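Local coordinates for protein Mannose/sialic acid-binding lectin (Polygonatum cyrtonema, PDB 3A0E) that probably binds carbohydrate, with mannose bound in this crystal, through a bulb-type lectin domain that makes up the whole chain, at residues 7-12 with 52-57; 57-62 with 80-85. All coordinates share one frame; numbering follows the deposited sequence.

Contact 1. Residues 7-12 with 52-57; sequences PNSLFT and GCRLTL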
loop_
_atom_site.group_PDB
_atom_site.type_symbol
_atom_site.label_atom_id
_atom_site.label_comp_id
_atom_site.label_asym_id
_atom_site.label_seq_id
_atom_site.Cartn_x
_atom_site.Cartn_y
_atom_site.Cartn_z
ATOM N N PRO A 7 11.383 3.218 5.570
ATOM C CA PRO A 7 11.444 4.460 6.347
ATOM C C PRO A 7 11.419 5.702 5.452
ATOM O O PRO A 7 11.929 6.761 5.828
ATOM C CB PRO A 7 12.769 4.319 7.074
ATOM C CG PRO A 7 13.644 3.743 5.983
ATOM C CD PRO A 7 12.742 2.705 5.300
ATOM N N ASN A 8 10.812 5.570 4.278
ATOM C CA ASN A 8 10.758 6.658 3.310
ATOM C C ASN A 8 9.863 7.836 3.656
ATOM O O ASN A 8 9.024 7.763 4.553
ATOM C CB ASN A 8 10.376 6.100 1.940
ATOM C CG ASN A 8 11.377 5.077 1.445
ATOM O OD1 ASN A 8 12.564 5.374 1.325
ATOM N ND2 ASN A 8 10.907 3.864 1.166
ATOM N N SER A 9 10.052 8.926 2.918
ATOM C CA SER A 9 9.292 10.147 3.134
ATOM C C SER A 9 8.558 10.625 1.891
ATOM O O SER A 9 8.926 10.291 0.765
ATOM C CB SER A 9 10.225 11.278 3.590
ATOM O OG SER A 9 10.829 11.000 4.838
ATOM N N LEU A 10 7.509 11.404 2.122
ATOM C CA LEU A 10 6.733 12.020 1.057
ATOM C C LEU A 10 7.202 13.462 1.213
ATOM O O LEU A 10 6.939 14.090 2.238
ATOM C CB LEU A 10 5.232 11.911 1.350
ATOM C CG LEU A 10 4.274 12.455 0.284
ATOM C CD1 LEU A 10 4.491 11.723 -1.037
ATOM C CD2 LEU A 10 2.840 12.274 0.762
ATOM N N PHE A 11 7.921 13.981 0.224
ATOM C CA PHE A 11 8.435 15.338 0.340
ATOM C C PHE A 11 7.461 16.431 -0.074
ATOM O O PHE A 11 6.405 16.160 -0.640
ATOM C CB PHE A 11 9.754 15.466 -0.429
ATOM C CG PHE A 11 10.853 14.588 0.112
ATOM C CD1 PHE A 11 10.989 13.273 -0.319
ATOM C CD2 PHE A 11 11.726 15.067 1.085
ATOM C CE1 PHE A 11 11.981 12.444 0.213
ATOM C CE2 PHE A 11 12.719 14.249 1.625
ATOM C CZ PHE A 11 12.848 12.935 1.189
ATOM N N THR A 12 7.834 17.671 0.226
ATOM C CA THR A 12 7.013 18.838 -0.070
ATOM C C THR A 12 6.431 18.842 -1.477
ATOM O O THR A 12 7.153 18.684 -2.459
ATOM C CB THR A 12 7.821 20.138 0.109
ATOM O OG1 THR A 12 8.519 20.102 1.361
ATOM C CG2 THR A 12 6.895 21.341 0.089
ATOM N N GLY A 52 8.746 23.631 3.582
ATOM C CA GLY A 52 9.739 22.628 3.234
ATOM C C GLY A 52 9.585 21.396 4.113
ATOM O O GLY A 52 10.556 20.701 4.423
ATOM N N CYS A 53 8.347 21.126 4.510
ATOM C CA CYS A 53 8.027 19.994 5.371
ATOM C C CYS A 53 7.977 18.665 4.626
ATOM O O CYS A 53 7.779 18.633 3.413
ATOM C CB CYS A 53 6.680 20.243 6.057
ATOM S SG CYS A 53 6.708 21.662 7.200
ATOM N N ARG A 54 8.156 17.573 5.366
ATOM C CA ARG A 54 8.102 16.236 4.790
ATOM C C ARG A 54 7.367 15.289 5.730
ATOM O O ARG A 54 7.349 15.492 6.946
ATOM C CB ARG A 54 9.512 15.696 4.515
ATOM C CG ARG A 54 10.347 15.390 5.760
ATOM C CD ARG A 54 11.695 14.784 5.365
ATOM N NE ARG A 54 12.508 14.415 6.523
ATOM C CZ ARG A 54 13.056 15.286 7.363
ATOM N NH1 ARG A 54 12.884 16.588 7.183
ATOM N NH2 ARG A 54 13.778 14.854 8.386
ATOM N N LEU A 55 6.752 14.264 5.153
ATOM C CA LEU A 55 6.015 13.257 5.912
ATOM C C LEU A 55 6.856 11.986 5.910
ATOM O O LEU A 55 7.247 11.506 4.849
ATOM C CB LEU A 55 4.669 12.975 5.247
ATOM C CG LEU A 55 3.850 11.837 5.868
ATOM C CD1 LEU A 55 3.033 12.364 7.048
ATOM C CD2 LEU A 55 2.936 11.248 4.814
ATOM N N THR A 56 7.125 11.437 7.089
ATOM C CA THR A 56 7.947 10.236 7.183
ATOM C C THR A 56 7.303 9.110 7.978
ATOM O O THR A 56 6.809 9.326 9.084
ATOM C CB THR A 56 9.311 10.554 7.853
ATOM O OG1 THR A 56 9.965 11.604 7.132
ATOM C CG2 THR A 56 10.208 9.319 7.870
ATOM N N LEU A 57 7.295 7.911 7.399
ATOM C CA LEU A 57 6.776 6.734 8.085
ATOM C C LEU A 57 8.025 5.991 8.549
ATOM O O LEU A 57 8.875 5.628 7.730
ATOM C CB LEU A 57 5.970 5.841 7.135
ATOM C CG LEU A 57 5.455 4.552 7.789
ATOM C CD1 LEU A 57 4.564 4.909 8.983
ATOM C CD2 LEU A 57 4.686 3.714 6.771
#
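Leu10 and Leu55 form an antiparallel hydrogen-bonded pair, with Leu10 N to Leu55 O at 2.7 Å and Leu55 N to Leu10 O at 2.9 Å. The second bond is almost straight, 177° at the hydrogen. Beyond this ladder, Leu57 N gives only a weak bond to Asn8 O. Ser9 and Thr56 make the adjoining non-hydrogen-bonded pair. Their hydroxyls meet tip to tip, Ser9 OG to Thr56 OG1 at 2.5 Å, a short hydrogen bond on the face away from the leucines. Both turn beside their own N (chi1 -64° and -56°), which brings them together. Phe11 and Arg54 run side by side in the same direction. The ring approaches the aliphatic part of the arginine, with Phe11 CE2 3.9 Å from Arg54 CD. The guanidinium goes on to Asn70. At the other end Thr12 OG1 donates to Cys53 O at 2.6 Å, just beside the Cys30–Cys53 disulfide. On the leucine face, Leu10 and Leu55 touch through CB and CD2. Both rest on Met26 of strand 22-26, and Leu55 also reaches Leu87 of strand 86-89. Strand 9-10 edges its four-stranded sheet, one of three in the bulb-lectin beta-prism II fold; strand 63-66 flanks 54-57 oppositely.

Contact 2. Residues 57-62 with 80-85; sequences LHNNGN and GKEDHY. With MAN (alpha-D-mannopyranose), chain B; MAN (alpha-D-mannopyranose), chain C; SO4 (sulfate ion), chain D.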
loop_
_atom_site.group_PDB
_atom_site.type_symbol
_atom_site.label_atom_id
_atom_site.label_comp_id
_atom_site.label_asym_id
_atom_site.label_seq_id
_atom_site.Cartn_x
_atom_site.Cartn_y
_atom_site.Cartn_z
ATOM N N LEU A 57 7.295 7.911 7.399
ATOM C CA LEU A 57 6.776 6.734 8.085
ATOM C C LEU A 57 8.025 5.991 8.549
ATOM O O LEU A 57 8.875 5.628 7.730
ATOM C CB LEU A 57 5.970 5.841 7.135
ATOM C CG LEU A 57 5.455 4.552 7.789
ATOM C CD1 LEU A 57 4.564 4.909 8.983
ATOM C CD2 LEU A 57 4.686 3.714 6.771
ATOM N N HIS A 58 8.136 5.773 9.854
ATOM C CA HIS A 58 9.298 5.104 10.431
ATOM C C HIS A 58 9.182 3.581 10.465
ATOM O O HIS A 58 8.081 3.030 10.406
ATOM C CB HIS A 58 9.531 5.646 11.844
ATOM C CG HIS A 58 9.884 7.101 11.873
ATOM N ND1 HIS A 58 11.187 7.549 11.855
ATOM C CD2 HIS A 58 9.104 8.208 11.864
ATOM C CE1 HIS A 58 11.196 8.871 11.834
ATOM N NE2 HIS A 58 9.943 9.295 11.839
ATOM N N ASN A 59 10.328 2.909 10.561
ATOM C CA ASN A 59 10.353 1.453 10.593
ATOM C C ASN A 59 9.748 0.844 11.853
ATOM O O ASN A 59 9.771 -0.374 12.028
ATOM C CB ASN A 59 11.781 0.931 10.396
ATOM C CG ASN A 59 12.260 1.081 8.962
ATOM O OD1 ASN A 59 11.457 1.066 8.026
ATOM N ND2 ASN A 59 13.572 1.210 8.781
ATOM N N ASN A 60 9.209 1.680 12.734
ATOM C CA ASN A 60 8.578 1.166 13.939
ATOM C C ASN A 60 7.082 1.477 13.878
ATOM O O ASN A 60 6.346 1.221 14.825
ATOM C CB ASN A 60 9.223 1.766 15.200
ATOM C CG ASN A 60 8.826 3.208 15.440
ATOM O OD1 ASN A 60 8.513 3.941 14.505
ATOM N ND2 ASN A 60 8.857 3.628 16.706
ATOM N N GLY A 61 6.644 2.029 12.747
ATOM C CA GLY A 61 5.234 2.342 12.561
ATOM C C GLY A 61 4.772 3.754 12.879
ATOM O O GLY A 61 3.601 4.078 12.677
ATOM N N ASN A 62 5.669 4.603 13.365
ATOM C CA ASN A 62 5.289 5.972 13.699
ATOM C C ASN A 62 5.329 6.866 12.461
ATOM O O ASN A 62 6.296 6.844 11.697
ATOM C CB ASN A 62 6.215 6.524 14.794
ATOM C CG ASN A 62 5.696 7.817 15.408
ATOM O OD1 ASN A 62 4.493 7.987 15.594
ATOM N ND2 ASN A 62 6.609 8.726 15.744
ATOM N N GLY A 80 5.895 1.029 17.599
ATOM C CA GLY A 80 5.802 -0.399 17.843
ATOM C C GLY A 80 7.096 -1.146 17.595
ATOM O O GLY A 80 8.189 -0.596 17.737
ATOM N N LYS A 81 6.969 -2.410 17.215
ATOM C CA LYS A 81 8.133 -3.242 16.954
ATOM C C LYS A 81 8.929 -2.762 15.745
ATOM O O LYS A 81 8.362 -2.292 14.756
ATOM C CB LYS A 81 7.691 -4.695 16.743
ATOM C CG LYS A 81 8.838 -5.673 16.548
ATOM C CD LYS A 81 8.871 -6.234 15.136
ATOM C CE LYS A 81 7.662 -7.110 14.853
ATOM N NZ LYS A 81 7.704 -7.658 13.468
ATOM N N GLU A 82 10.249 -2.881 15.839
ATOM C CA GLU A 82 11.146 -2.482 14.762
ATOM C C GLU A 82 10.999 -3.503 13.632
ATOM O O GLU A 82 11.264 -4.690 13.820
ATOM C CB GLU A 82 12.587 -2.458 15.281
ATOM C CG GLU A 82 13.592 -1.799 14.358
ATOM C CD GLU A 82 13.184 -0.395 13.949
ATOM O OE1 GLU A 82 12.644 0.349 14.797
ATOM O OE2 GLU A 82 13.418 -0.034 12.777
ATOM N N ASP A 83 10.577 -3.039 12.461
ATOM C CA ASP A 83 10.363 -3.923 11.316
ATOM C C ASP A 83 10.183 -2.994 10.114
ATOM O O ASP A 83 11.029 -2.138 9.858
ATOM C CB ASP A 83 9.095 -4.748 11.579
ATOM C CG ASP A 83 9.002 -5.990 10.718
ATOM O OD1 ASP A 83 8.602 -5.882 9.541
ATOM O OD2 ASP A 83 9.329 -7.082 11.226
ATOM N N HIS A 84 9.095 -3.172 9.372
ATOM C CA HIS A 84 8.784 -2.295 8.246
ATOM C C HIS A 84 7.277 -2.110 8.189
ATOM O O HIS A 84 6.515 -3.023 8.513
ATOM C CB HIS A 84 9.306 -2.847 6.917
ATOM C CG HIS A 84 10.779 -2.658 6.731
ATOM N ND1 HIS A 84 11.700 -3.621 7.078
ATOM C CD2 HIS A 84 11.493 -1.591 6.299
ATOM C CE1 HIS A 84 12.920 -3.155 6.871
ATOM N NE2 HIS A 84 12.822 -1.924 6.399
ATOM N N TYR A 85 6.856 -0.914 7.801
ATOM C CA TYR A 85 5.439 -0.593 7.728
ATOM C C TYR A 85 5.125 0.152 6.442
ATOM O O TYR A 85 6.030 0.562 5.712
ATOM C CB TYR A 85 5.034 0.263 8.932
ATOM C CG TYR A 85 5.231 -0.429 10.268
ATOM C CD1 TYR A 85 6.509 -0.618 10.798
ATOM C CD2 TYR A 85 4.143 -0.925 10.982
ATOM C CE1 TYR A 85 6.699 -1.291 12.008
ATOM C CE2 TYR A 85 4.319 -1.601 12.193
ATOM C CZ TYR A 85 5.599 -1.780 12.697
ATOM O OH TYR A 85 5.779 -2.446 13.885
HETATM C C1 MAN B . 15.668 -7.316 4.602
HETATM C C2 MAN B . 14.355 -6.523 4.381
HETATM C C3 MAN B . 14.684 -5.242 3.576
HETATM C C4 MAN B . 15.708 -4.418 4.378
HETATM C C5 MAN B . 16.974 -5.279 4.593
HETATM C C6 MAN B . 17.992 -4.466 5.404
HETATM O O1 MAN B . 16.232 -7.703 3.342
HETATM O O2 MAN B . 13.794 -6.157 5.646
HETATM O O3 MAN B . 13.496 -4.452 3.379
HETATM O O4 MAN B . 16.033 -3.235 3.643
HETATM O O5 MAN B . 16.633 -6.491 5.337
HETATM O O6 MAN B . 19.172 -5.250 5.609
HETATM C C1 MAN C . 12.863 -4.801 2.131
HETATM C C2 MAN C . 12.026 -3.586 1.647
HETATM C C3 MAN C . 10.955 -3.289 2.729
HETATM C C4 MAN C . 10.081 -4.539 2.917
HETATM C C5 MAN C . 10.982 -5.719 3.343
HETATM C C6 MAN C . 10.115 -6.976 3.505
HETATM O O2 MAN C . 11.390 -3.914 0.403
HETATM O O3 MAN C . 10.140 -2.180 2.319
HETATM O O4 MAN C . 9.100 -4.284 3.931
HETATM O O5 MAN C . 11.997 -5.968 2.321
HETATM O O6 MAN C . 10.930 -8.082 3.893
HETATM S S SO4 D . 16.086 -0.592 6.276
HETATM O O1 SO4 D . 15.741 -1.984 6.614
HETATM O O2 SO4 D . 16.914 -0.031 7.358
HETATM O O3 SO4 D . 16.836 -0.568 5.008
HETATM O O4 SO4 D . 14.855 0.208 6.130
HETATM O O HOH W 1 15.267 1.332 11.190
HETATM O O HOH W 2 9.059 1.660 19.019
#
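Asn59 O and Asn60 O take the two backbone hydrogen bonds between 57-62 and 80-85. Asp83 N reaches Asn59 O at 2.8 Å, and Gly80 N reaches Asn60 O at 2.8 Å. The Tyr85 ring packs against the type I turn His58-Gly61. Gly61 CA sits over the ring face, 3.6 Å from the centroid, in a CH-pi contact. Asn59 O lies at the ring edge, in its plane. The side chains of Asn59 and His84 run alongside each other, amide and imidazole planes 65° apart. Asn59 OD1 is 3.2 Å from His84 CD2. Asn59 ND2 and His84 NE2 both donate to O4 of a sulfate ion, probably from the crystallisation liquor. Water joins Asn59 ND2 to Glu82 OE2, and another joins Asn60 ND2 to Gly80 O. Further out, Tyr85 OH donates to Lys81 O at 2.7 Å, on a lone pair in the carbonyl plane, which fixes the far end of the ring. Asn60 CG stands between its backbone N and carbonyl carbon (chi1 74°), and OD1 accepts from Asn62 N in an Asx turn. Ser6 holds Asn59 OD1. The 57-62 hairpin turn thus meets a loop joining two sheets. One face of His84 is turned to the two mannoses. The two N-H donors grip one sulfate oxygen beside the sugars, consistent with a small anion-binding spot; the negative charge would probably favour protonated His84.

In the fold
Contact 1 and contact 2 share Leu57, and their centres lie about 15 Å apart. The strand 54-57 paired in contact 1 runs directly into the turn used in contact 2. The two also touch in space, with Pro7 N 3.3 Å from Asn59 OD1. The sulfate lies near both: the side chain of Pro7 is about 3 Å from it. Mannose is hydrogen-bonded to Gln90, Asp92, Asn94 and Tyr98 of the second subunit. Contact 2 therefore borders a sugar site to which the neighbouring subunit contributes, whereas contact 1 is mainly sheet pairing closer to the centre of the chain.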